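Local atomic coordinates of transcriptional regulator URE2 (Saccharomyces cerevisiae, PDB entry 1K0A), a protein that represses nitrogen-utilization genes by holding GATA activators in the cytoplasm and, as a glutathione S-transferase relative, has glutathione peroxidase activity. Residues E18-F23 with L41-N46. Sequence-based numbering, arbitrary orientation.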
loop_
_atom_site.group_PDB
_atom_site.type_symbol
_atom_site.label_atom_id
_atom_site.label_comp_id
_atom_site.label_asym_id
_atom_site.label_seq_id
_atom_site.Cartn_x
_atom_site.Cartn_y
_atom_site.Cartn_z
ATOM N N GLU A 18 5.699 25.721 10.674
ATOM C CA GLU A 18 4.914 25.564 9.455
ATOM C C GLU A 18 5.620 24.624 8.487
ATOM O O GLU A 18 6.784 24.260 8.674
ATOM C CB GLU A 18 4.743 26.914 8.746
ATOM C CG GLU A 18 4.273 28.046 9.629
ATOM C CD GLU A 18 2.812 27.930 10.000
ATOM O OE1 GLU A 18 2.356 28.733 10.844
ATOM O OE2 GLU A 18 2.118 27.049 9.446
ATOM N N GLY A 19 4.903 24.245 7.438
ATOM C CA GLY A 19 5.487 23.401 6.426
ATOM C C GLY A 19 5.609 21.930 6.720
ATOM O O GLY A 19 4.987 21.385 7.631
ATOM N N TYR A 20 6.437 21.292 5.911
ATOM C CA TYR A 20 6.654 19.878 6.001
ATOM C C TYR A 20 8.131 19.548 5.898
ATOM O O TYR A 20 8.893 20.221 5.196
ATOM C CB TYR A 20 5.905 19.166 4.866
ATOM C CG TYR A 20 4.444 19.540 4.756
ATOM C CD1 TYR A 20 4.056 20.779 4.233
ATOM C CD2 TYR A 20 3.450 18.679 5.219
ATOM C CE1 TYR A 20 2.714 21.154 4.183
ATOM C CE2 TYR A 20 2.093 19.043 5.172
ATOM C CZ TYR A 20 1.734 20.281 4.658
ATOM O OH TYR A 20 0.406 20.661 4.634
ATOM N N THR A 21 8.530 18.513 6.624
ATOM C CA THR A 21 9.898 18.034 6.590
ATOM C C THR A 21 9.765 16.624 6.053
ATOM O O THR A 21 8.985 15.817 6.566
ATOM C CB THR A 21 10.544 18.018 7.984
ATOM O OG1 THR A 21 10.758 19.365 8.414
ATOM C CG2 THR A 21 11.890 17.291 7.941
ATOM N N LEU A 22 10.515 16.341 4.999
ATOM C CA LEU A 22 10.460 15.043 4.360
ATOM C C LEU A 22 11.714 14.257 4.647
ATOM O O LEU A 22 12.819 14.736 4.429
ATOM C CB LEU A 22 10.317 15.216 2.842
ATOM C CG LEU A 22 9.776 14.085 1.948
ATOM C CD1 LEU A 22 10.510 14.139 0.615
ATOM C CD2 LEU A 22 9.954 12.717 2.584
ATOM N N PHE A 23 11.541 13.047 5.149
ATOM C CA PHE A 23 12.680 12.177 5.393
ATOM C C PHE A 23 12.744 11.279 4.170
ATOM O O PHE A 23 11.766 10.621 3.824
ATOM C CB PHE A 23 12.482 11.364 6.671
ATOM C CG PHE A 23 12.581 12.189 7.908
ATOM C CD1 PHE A 23 11.440 12.708 8.507
ATOM C CD2 PHE A 23 13.826 12.508 8.439
ATOM C CE1 PHE A 23 11.537 13.540 9.624
ATOM C CE2 PHE A 23 13.938 13.337 9.552
ATOM C CZ PHE A 23 12.792 13.856 10.149
ATOM N N LEU A 41 1.483 19.853 -5.448
ATOM C CA LEU A 41 0.464 20.516 -4.654
ATOM C C LEU A 41 0.833 21.893 -4.153
ATOM O O LEU A 41 -0.005 22.590 -3.598
ATOM C CB LEU A 41 0.055 19.624 -3.485
ATOM C CG LEU A 41 -0.674 18.360 -3.941
ATOM C CD1 LEU A 41 -1.127 17.580 -2.716
ATOM C CD2 LEU A 41 -1.869 18.737 -4.812
ATOM N N GLY A 42 2.080 22.294 -4.361
ATOM C CA GLY A 42 2.510 23.608 -3.907
ATOM C C GLY A 42 2.717 23.714 -2.400
ATOM O O GLY A 42 2.365 24.726 -1.792
ATOM N N PHE A 43 3.269 22.666 -1.789
ATOM C CA PHE A 43 3.545 22.660 -0.349
ATOM C C PHE A 43 5.041 22.924 -0.153
ATOM O O PHE A 43 5.874 22.366 -0.871
ATOM C CB PHE A 43 3.166 21.305 0.275
ATOM C CG PHE A 43 1.679 21.117 0.498
ATOM C CD1 PHE A 43 1.088 19.862 0.324
ATOM C CD2 PHE A 43 0.879 22.174 0.920
ATOM C CE1 PHE A 43 -0.280 19.661 0.573
ATOM C CE2 PHE A 43 -0.489 21.980 1.172
ATOM C CZ PHE A 43 -1.065 20.719 0.998
ATOM N N HIS A 44 5.377 23.784 0.806
ATOM C CA HIS A 44 6.773 24.118 1.084
ATOM C C HIS A 44 7.371 23.060 2.003
ATOM O O HIS A 44 6.805 22.728 3.052
ATOM C CB HIS A 44 6.866 25.502 1.735
ATOM C CG HIS A 44 6.090 26.558 1.008
ATOM N ND1 HIS A 44 6.368 26.926 -0.291
ATOM C CD2 HIS A 44 5.011 27.288 1.383
ATOM C CE1 HIS A 44 5.491 27.832 -0.686
ATOM N NE2 HIS A 44 4.656 28.069 0.310
ATOM N N TYR A 45 8.526 22.539 1.615
ATOM C CA TYR A 45 9.155 21.504 2.406
ATOM C C TYR A 45 10.664 21.473 2.313
ATOM O O TYR A 45 11.263 21.977 1.364
ATOM C CB TYR A 45 8.614 20.139 1.974
ATOM C CG TYR A 45 9.061 19.701 0.587
ATOM C CD1 TYR A 45 10.125 18.806 0.421
ATOM C CD2 TYR A 45 8.419 20.181 -0.560
ATOM C CE1 TYR A 45 10.537 18.396 -0.862
ATOM C CE2 TYR A 45 8.821 19.779 -1.839
ATOM C CZ TYR A 45 9.875 18.890 -1.984
ATOM O OH TYR A 45 10.269 18.504 -3.248
ATOM N N ASN A 46 11.264 20.868 3.329
ATOM C CA ASN A 46 12.697 20.668 3.381
ATOM C C ASN A 46 12.833 19.158 3.452
ATOM O O ASN A 46 11.949 18.475 3.965
ATOM C CB ASN A 46 13.292 21.321 4.620
ATOM C CG ASN A 46 13.069 22.812 4.643
ATOM O OD1 ASN A 46 13.494 23.535 3.735
ATOM N ND2 ASN A 46 12.391 23.288 5.681
#
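Tyr20 and Tyr45 sit side by side where strands 20-24 and 45-49 begin their parallel pairing, the two strands of the beta-alpha-beta unit that opens the thioredoxin-like N-terminal domain of this glutathione S-transferase fold; helix 29-41 makes the crossover. Three backbone hydrogen bonds zip the start together: Tyr20 N gives to His44 O (3.2 Å), Tyr20 O takes Asn46 N (3.1 Å), and Leu22 N gives to Asn46 O (2.8 Å), the straightest at 169°. Tyr20 thus straddles Tyr45, while the other edge of strand 20-24 pairs with strand 73-76.

The tight side is the one carrying Tyr20, Leu22 and Tyr45. With CG anti to its carbonyl carbon (chi1 -52°), the Tyr20 ring swings back along the chain to Phe43, which follows the Schellman motif at Gly42 closing the helix. The two rings lie obliquely, planes at 38°, with Tyr20 CE1 3.8 Å from Phe43 CG and the Tyr20 hydroxyl over one face of the Phe43 ring, toward its rim. Leu94 of helix 87-102 touches both side chains, and Lys97 NZ hydrogen-bonds Tyr20 OH. Farther along, Leu22 CB comes obliquely to the Tyr45 ring, 4.3 Å from CD1.

The other side is looser. Asn46 and His44 are exposed there and meet strand 20-24 mainly through their backbones, although Thr21 is buried and its OG1 is hydrogen-bonded to His77 NE2. Just before the strand, Gly19 CA lies 3.7 Å from His44 O, the same oxygen that sits in plane at the edge of the Tyr20 ring, 3.6 Å from CD1 of Tyr20.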